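Local coordinates for protein beta-hexosaminidase Amuc_2018 (Akkermansia muciniphila, PDB 6JEB) that hydrolyses terminal N-acetylglucosamine and N-acetylgalactosamine residues from the non-reducing ends of beta-linked glycans, including N-glycans and chitobiose, at residues L41-Q46 with R66-Q71; L136-P139 with K143-S146. All blocks are in the same frame, centred on the assembly; numbering follows the deposited sequence.

How the contacts relate
From the N terminus, the chain first forms the mixed beta-sheet of glycosyl hydrolase family 20 domain 2. There contact 1 closes the passage from strand 39-44 through strand 47-52 to helix 55-73, laying the helix on the sheet. Strand 79-86 then completes the sheet, and the chain enters the TIM barrel. After barrel strand 123-127, contact 2 closes a much shorter loop, joining segment 136-139 to helix 143-148. The two closures follow one another without nesting or crossing. Their centres lie about 48 Å apart, on opposite sides of the chain's centre, so contact 1 ties sheet to helix in one domain and contact 2 ties loop to helix in the other.

Contact 1 (L41-Q46 with R66-Q71); sequences LTVTPQ and RQLRDQ
Leu41 and Val43 of strand 39-44 meet Leu68 of helix 55-73, joining sheet and helix in a beta-alpha-beta crossover. The helix leads from strand 47-52 to strand 79-86, which run parallel with strand 39-44 antiparallel between them, and it packs over this middle strand. The backbones stay well separated, with Val43 CA 9.6 Å from Leu68 CA, so the gap is bridged by branched aliphatic side chains, two leucines and a shorter valine.

The tight part converges on one methyl group, CD1 of Leu68. Leu41 reaches it tip to tip, with Leu41 CD2 at 3.8 Å from Leu68 CD1. Both leucines are extended: the CD1 of Leu68 is anti to its own CA (chi2 176°), and in Leu41 it is CD2 that holds this outermost place. Val43 comes in at a slant, its CG2 4.0 Å from Leu68 CD1. Tyr4 and Ile84 also touch Leu68, adding to buried, largely apolar surroundings that suit side chains with no polar atoms.

Alternation along the strand turns Thr42 and Thr44 to the other face of the sheet, where both are partly exposed; beta-branched residues suit an extended backbone, and a hydroxyl tolerates water. On the helix, Arg69 is exposed, whereas Gln67, Asp70 and Gln71 are buried against helix 434-452, where Asp70 has a salt bridge to Arg451 and a hydrogen bond to Tyr118.

The loosest portion is the strand's end, where Pro45 and the exposed Gln46 turn the chain toward strand 47-52. Thr44 makes an ST turn there: its OG1 bonds to the backbone O of Gly47 and accepts from Gln46 N, with 3.2 Å between Gln46 N and Thr44 OG1 and a bent N-H...O angle of 137°.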
ATOM      1  N   LEU A  41       1.696  25.863  10.717  1.00 12.88           N
ATOM      2  CA  LEU A  41       2.804  25.795  11.660  1.00 12.36           C
ATOM      3  C   LEU A  41       3.646  27.041  11.473  1.00 13.55           C
ATOM      4  O   LEU A  41       4.163  27.282  10.377  1.00 14.39           O
ATOM      5  CB  LEU A  41       3.630  24.533  11.418  1.00 12.66           C
ATOM      6  CG  LEU A  41       4.823  24.311  12.348  1.00 14.02           C
ATOM      7  CD1 LEU A  41       4.379  24.130  13.795  1.00 16.27           C
ATOM      8  CD2 LEU A  41       5.613  23.100  11.885  1.00 16.29           C
ATOM      9  N   THR A  42       3.770  27.841  12.528  1.00 14.23           N
ATOM     10  CA  THR A  42       4.520  29.090  12.481  1.00 14.60           C
ATOM     11  C   THR A  42       5.784  28.933  13.313  1.00 14.10           C
ATOM     12  O   THR A  42       5.716  28.606  14.505  1.00 15.44           O
ATOM     13  CB  THR A  42       3.665  30.252  12.987  1.00 14.69           C
ATOM     14  OG1 THR A  42       2.469  30.323  12.198  1.00 15.79           O
ATOM     15  CG2 THR A  42       4.426  31.577  12.869  1.00 15.99           C
ATOM     16  N   VAL A  43       6.930  29.156  12.682  1.00 14.97           N
ATOM     17  CA  VAL A  43       8.235  29.050  13.323  1.00 14.92           C
ATOM     18  C   VAL A  43       8.703  30.464  13.646  1.00 15.11           C
ATOM     19  O   VAL A  43       8.832  31.300  12.742  1.00 16.60           O
ATOM     20  CB  VAL A  43       9.231  28.326  12.402  1.00 16.06           C
ATOM     21  CG1 VAL A  43      10.640  28.323  13.005  1.00 17.72           C
ATOM     22  CG2 VAL A  43       8.750  26.900  12.120  1.00 16.43           C
ATOM     23  N   THR A  44       8.924  30.746  14.928  1.00 16.08           N
ATOM     24  CA  THR A  44       9.385  32.042  15.409  1.00 16.53           C
ATOM     25  C   THR A  44      10.676  31.856  16.202  1.00 18.13           C
ATOM     26  O   THR A  44      11.005  30.734  16.598  1.00 18.15           O
ATOM     27  CB  THR A  44       8.335  32.713  16.318  1.00 17.63           C
ATOM     28  OG1 THR A  44       8.408  32.158  17.640  1.00 18.12           O
ATOM     29  CG2 THR A  44       6.921  32.556  15.753  1.00 18.76           C
ATOM     30  N   PRO A  45      11.428  32.933  16.470  1.00 18.56           N
ATOM     31  CA  PRO A  45      12.654  32.764  17.269  1.00 19.73           C
ATOM     32  C   PRO A  45      12.400  32.245  18.673  1.00 20.81           C
ATOM     33  O   PRO A  45      13.330  31.730  19.310  1.00 22.28           O
ATOM     34  CB  PRO A  45      13.256  34.176  17.298  1.00 20.50           C
ATOM     35  CG  PRO A  45      12.699  34.846  16.073  1.00 21.85           C
ATOM     36  CD  PRO A  45      11.297  34.313  15.963  1.00 19.92           C
ATOM     37  N   GLN A  46      11.181  32.377  19.181  1.00 20.17           N
ATOM     38  CA  GLN A  46      10.846  31.924  20.522  1.00 20.79           C
ATOM     39  C   GLN A  46      10.327  30.494  20.549  1.00 21.35           C
ATOM     40  O   GLN A  46      10.201  29.918  21.635  1.00 23.71           O
ATOM     41  CB  GLN A  46       9.792  32.849  21.143  1.00 22.06           C
ATOM     42  CG  GLN A  46      10.242  34.304  21.316  1.00 25.56           C
ATOM     43  CD  GLN A  46      10.208  35.112  20.023  1.00 28.07           C
ATOM     44  OE1 GLN A  46       9.372  34.883  19.150  1.00 29.87           O
ATOM     45  NE2 GLN A  46      11.121  36.071  19.903  1.00 29.81           N
ATOM     46  N   ARG A  66       8.496  17.378  13.463  1.00 14.65           N
ATOM     47  CA  ARG A  66       9.532  16.371  13.663  0.70 14.70           C
ATOM     48  C   ARG A  66      10.651  16.536  12.639  1.00 15.19           C
ATOM     49  O   ARG A  66      11.839  16.478  12.982  1.00 15.54           O
ATOM     50  CB  ARG A  66       8.877  14.988  13.569  0.70 16.06           C
ATOM     51  CG  ARG A  66       9.768  13.795  13.805  0.70 17.62           C
ATOM     52  CD  ARG A  66       8.923  12.524  14.043  0.70 18.83           C
ATOM     53  NE  ARG A  66       7.953  12.302  12.972  0.70 19.20           N
ATOM     54  CZ  ARG A  66       6.819  11.615  13.099  0.70 18.07           C
ATOM     55  NH1 ARG A  66       6.481  11.059  14.261  0.70 19.53           N
ATOM     56  NH2 ARG A  66       6.022  11.473  12.053  0.70 13.45           N
ATOM     57  N   GLN A  67      10.286  16.739  11.365  1.00 14.18           N
ATOM     58  CA  GLN A  67      11.305  16.925  10.336  1.00 13.21           C
ATOM     59  C   GLN A  67      12.082  18.215  10.561  1.00 15.20           C
ATOM     60  O   GLN A  67      13.304  18.253  10.357  1.00 16.26           O
ATOM     61  CB  GLN A  67      10.682  16.893   8.938  1.00 14.35           C
ATOM     62  CG  GLN A  67      10.133  15.524   8.572  1.00 13.96           C
ATOM     63  CD  GLN A  67       9.952  15.342   7.076  1.00 13.07           C
ATOM     64  OE1 GLN A  67      10.183  16.266   6.293  1.00 14.60           O
ATOM     65  NE2 GLN A  67       9.549  14.142   6.668  1.00 13.16           N
ATOM     66  N   LEU A  68      11.397  19.281  10.984  1.00 14.55           N
ATOM     67  CA  LEU A  68      12.093  20.532  11.279  1.00 14.52           C
ATOM     68  C   LEU A  68      13.039  20.368  12.461  1.00 15.44           C
ATOM     69  O   LEU A  68      14.127  20.959  12.475  1.00 16.07           O
ATOM     70  CB  LEU A  68      11.089  21.652  11.541  1.00 15.44           C
ATOM     71  CG  LEU A  68      10.312  22.137  10.321  1.00 16.55           C
ATOM     72  CD1 LEU A  68       9.291  23.162  10.765  1.00 17.60           C
ATOM     73  CD2 LEU A  68      11.257  22.717   9.272  1.00 18.21           C
ATOM     74  N   ARG A  69      12.643  19.575  13.463  1.00 15.51           N
ATOM     75  CA  ARG A  69      13.544  19.307  14.580  1.00 15.70           C
ATOM     76  C   ARG A  69      14.768  18.525  14.126  1.00 16.22           C
ATOM     77  O   ARG A  69      15.886  18.784  14.596  1.00 17.94           O
ATOM     78  CB  ARG A  69      12.801  18.585  15.702  1.00 17.16           C
ATOM     79  CG  ARG A  69      11.825  19.495  16.409  1.00 18.60           C
ATOM     80  CD  ARG A  69      10.963  18.796  17.429  1.00 23.58           C
ATOM     81  NE  ARG A  69      10.238  19.803  18.201  1.00 26.60           N
ATOM     82  CZ  ARG A  69       9.132  19.578  18.898  1.00 29.37           C
ATOM     83  NH1 ARG A  69       8.590  18.365  18.929  1.00 31.32           N
ATOM     84  NH2 ARG A  69       8.569  20.580  19.561  1.00 28.08           N
ATOM     85  N   ASP A  70      14.579  17.563  13.219  1.00 16.15           N
ATOM     86  CA  ASP A  70      15.725  16.844  12.672  1.00 16.54           C
ATOM     87  C   ASP A  70      16.633  17.783  11.885  1.00 16.87           C
ATOM     88  O   ASP A  70      17.864  17.693  11.976  1.00 18.33           O
ATOM     89  CB  ASP A  70      15.257  15.667  11.813  1.00 17.22           C
ATOM     90  CG  ASP A  70      14.593  14.565  12.638  1.00 18.99           C
ATOM     91  OD1 ASP A  70      14.779  14.537  13.875  1.00 19.87           O
ATOM     92  OD2 ASP A  70      13.886  13.721  12.046  1.00 16.78           O
ATOM     93  N   GLN A  71      16.043  18.707  11.119  1.00 16.38           N
ATOM     94  CA  GLN A  71      16.852  19.693  10.412  1.00 17.13           C
ATOM     95  C   GLN A  71      17.625  20.579  11.387  1.00 17.27           C
ATOM     96  O   GLN A  71      18.842  20.773  11.243  1.00 19.78           O
ATOM     97  CB  GLN A  71      15.978  20.537   9.479  1.00 17.48           C
ATOM     98  CG  GLN A  71      16.812  21.517   8.656  1.00 19.87           C
ATOM     99  CD  GLN A  71      15.990  22.322   7.665  1.00 23.15           C
ATOM    100  OE1 GLN A  71      14.833  21.999   7.390  1.00 24.66           O
ATOM    101  NE2 GLN A  71      16.591  23.369   7.114  1.00 25.83           N
TER

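Contact 2 (L136-P139 with K143-S146); sequences LPVP and KLKS
Val138 and Leu144 make a short-range apolar contact in the excursion that follows strand 123-127 of the TIM barrel, where an irregular segment folds back on the first turn of helix 143-148. Leu144 carries it from the helix side. Its CG is anti to the carbonyl carbon (chi1 -60°), and the extended branch beyond sets CD1 beside the valine. Leu144 CD1 lies 3.6 Å from Val138 CG2 and 3.7 Å from Val138 CB, meeting that flank of the valine. Earlier in the segment, Leu136 O is 4.0 Å from Leu144 CD1; this oxygen accepts a hydrogen bond from Trp134 NE1, which gives it a polar partner beside the methyl.

Leucine suits this inner face of the helix because Trp134, Met164, Leu197 and Phe235 also touch it, whereas Lys143, Lys145 and Ser146 occupy exposed positions where charge and hydroxyl can meet water. The Leu136 side chain packs on Val239 and Leu243 of helix 230-246, about 12 Å from that of the charge-relay residue Asp130 in the same excursion. With only methyl and methine carbons meeting between Val138 and Leu144, their attraction comes from burial and close fit rather than from directional bonds.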
ATOM      1  N   LEU A 136      -3.140 -14.767   7.623  1.00 12.22           N
ATOM      2  CA  LEU A 136      -4.238 -14.365   8.495  1.00 11.89           C
ATOM      3  C   LEU A 136      -4.815 -15.582   9.196  1.00 12.12           C
ATOM      4  O   LEU A 136      -5.345 -16.473   8.515  1.00 12.67           O
ATOM      5  CB  LEU A 136      -5.335 -13.693   7.675  1.00 11.97           C
ATOM      6  CG  LEU A 136      -6.557 -13.305   8.513  1.00 12.63           C
ATOM      7  CD1 LEU A 136      -6.341 -11.982   9.261  1.00 14.42           C
ATOM      8  CD2 LEU A 136      -7.823 -13.239   7.659  1.00 14.25           C
ATOM      9  N   PRO A 137      -4.792 -15.653  10.526  1.00 12.41           N
ATOM     10  CA  PRO A 137      -5.448 -16.777  11.206  1.00 12.78           C
ATOM     11  C   PRO A 137      -6.961 -16.622  11.152  1.00 12.52           C
ATOM     12  O   PRO A 137      -7.494 -15.513  11.254  1.00 14.35           O
ATOM     13  CB  PRO A 137      -4.928 -16.663  12.643  1.00 14.36           C
ATOM     14  CG  PRO A 137      -4.711 -15.181  12.822  1.00 14.47           C
ATOM     15  CD  PRO A 137      -4.204 -14.690  11.480  1.00 12.99           C
ATOM     16  N   VAL A 138      -7.655 -17.742  10.962  1.00 12.97           N
ATOM     17  CA  VAL A 138      -9.118 -17.732  10.915  1.00 12.74           C
ATOM     18  C   VAL A 138      -9.638 -18.866  11.785  1.00 14.30           C
ATOM     19  O   VAL A 138      -9.430 -20.044  11.447  1.00 15.36           O
ATOM     20  CB  VAL A 138      -9.660 -17.862   9.479  1.00 13.42           C
ATOM     21  CG1 VAL A 138     -11.177 -17.726   9.485  1.00 15.35           C
ATOM     22  CG2 VAL A 138      -9.037 -16.829   8.550  1.00 14.37           C
ATOM     23  N   PRO A 139     -10.325 -18.570  12.886  1.00 15.58           N
ATOM     24  CA  PRO A 139     -10.899 -19.638  13.711  1.00 16.68           C
ATOM     25  C   PRO A 139     -11.796 -20.545  12.881  1.00 17.43           C
ATOM     26  O   PRO A 139     -12.575 -20.085  12.037  1.00 18.20           O
ATOM     27  CB  PRO A 139     -11.698 -18.872  14.772  1.00 18.78           C
ATOM     28  CG  PRO A 139     -10.997 -17.543  14.873  1.00 18.71           C
ATOM     29  CD  PRO A 139     -10.543 -17.234  13.473  1.00 17.26           C
ATOM     30  N   LYS A 143      -6.093 -25.440   9.070  1.00 12.88           N
ATOM     31  CA  LYS A 143      -5.100 -25.756   8.054  1.00 12.19           C
ATOM     32  C   LYS A 143      -4.508 -24.514   7.405  1.00 12.71           C
ATOM     33  O   LYS A 143      -3.488 -24.628   6.719  1.00 12.77           O
ATOM     34  CB  LYS A 143      -5.643 -26.714   6.993  1.00 12.80           C
ATOM     35  CG  LYS A 143      -6.059 -28.080   7.519  1.00 15.78           C
ATOM     36  CD  LYS A 143      -6.368 -28.998   6.332  1.00 18.87           C
ATOM     37  CE  LYS A 143      -6.998 -30.290   6.729  1.00 21.36           C
ATOM     38  NZ  LYS A 143      -7.093 -31.161   5.526  1.00 22.89           N
ATOM     39  N   LEU A 144      -5.105 -23.332   7.600  1.00 11.90           N
ATOM     40  CA  LEU A 144      -4.410 -22.128   7.163  1.00 11.96           C
ATOM     41  C   LEU A 144      -3.070 -22.010   7.875  1.00 11.49           C
ATOM     42  O   LEU A 144      -2.063 -21.637   7.262  1.00 12.38           O
ATOM     43  CB  LEU A 144      -5.266 -20.884   7.413  1.00 11.43           C
ATOM     44  CG  LEU A 144      -6.615 -20.862   6.685  1.00 11.79           C
ATOM     45  CD1 LEU A 144      -7.391 -19.618   7.086  1.00 12.97           C
ATOM     46  CD2 LEU A 144      -6.409 -20.893   5.174  1.00 13.71           C
ATOM     47  N   LYS A 145      -3.040 -22.339   9.173  1.00 12.67           N
ATOM     48  CA  LYS A 145      -1.784 -22.340   9.917  1.00 11.71           C
ATOM     49  C   LYS A 145      -0.937 -23.561   9.577  1.00 11.42           C
ATOM     50  O   LYS A 145       0.242 -23.431   9.234  1.00 13.63           O
ATOM     51  CB  LYS A 145      -2.056 -22.282  11.425  1.00 12.85           C
ATOM     52  CG  LYS A 145      -0.815 -22.476  12.297  1.00 14.38           C
ATOM     53  CD  LYS A 145       0.208 -21.359  12.135  1.00 15.28           C
ATOM     54  CE  LYS A 145       1.453 -21.625  12.987  1.00 16.77           C
ATOM     55  NZ  LYS A 145       2.453 -20.491  12.926  1.00 16.85           N
ATOM     56  N   SER A 146      -1.519 -24.759   9.648  1.00 12.67           N
ATOM     57  CA  SER A 146      -0.684 -25.957   9.559  1.00 12.76           C
ATOM     58  C   SER A 146      -0.145 -26.190   8.154  1.00 12.43           C
ATOM     59  O   SER A 146       0.923 -26.804   7.998  1.00 14.42           O
ATOM     60  CB  SER A 146      -1.445 -27.185  10.048  1.00 13.67           C
ATOM     61  OG  SER A 146      -2.532 -27.463   9.189  1.00 15.02           O
TER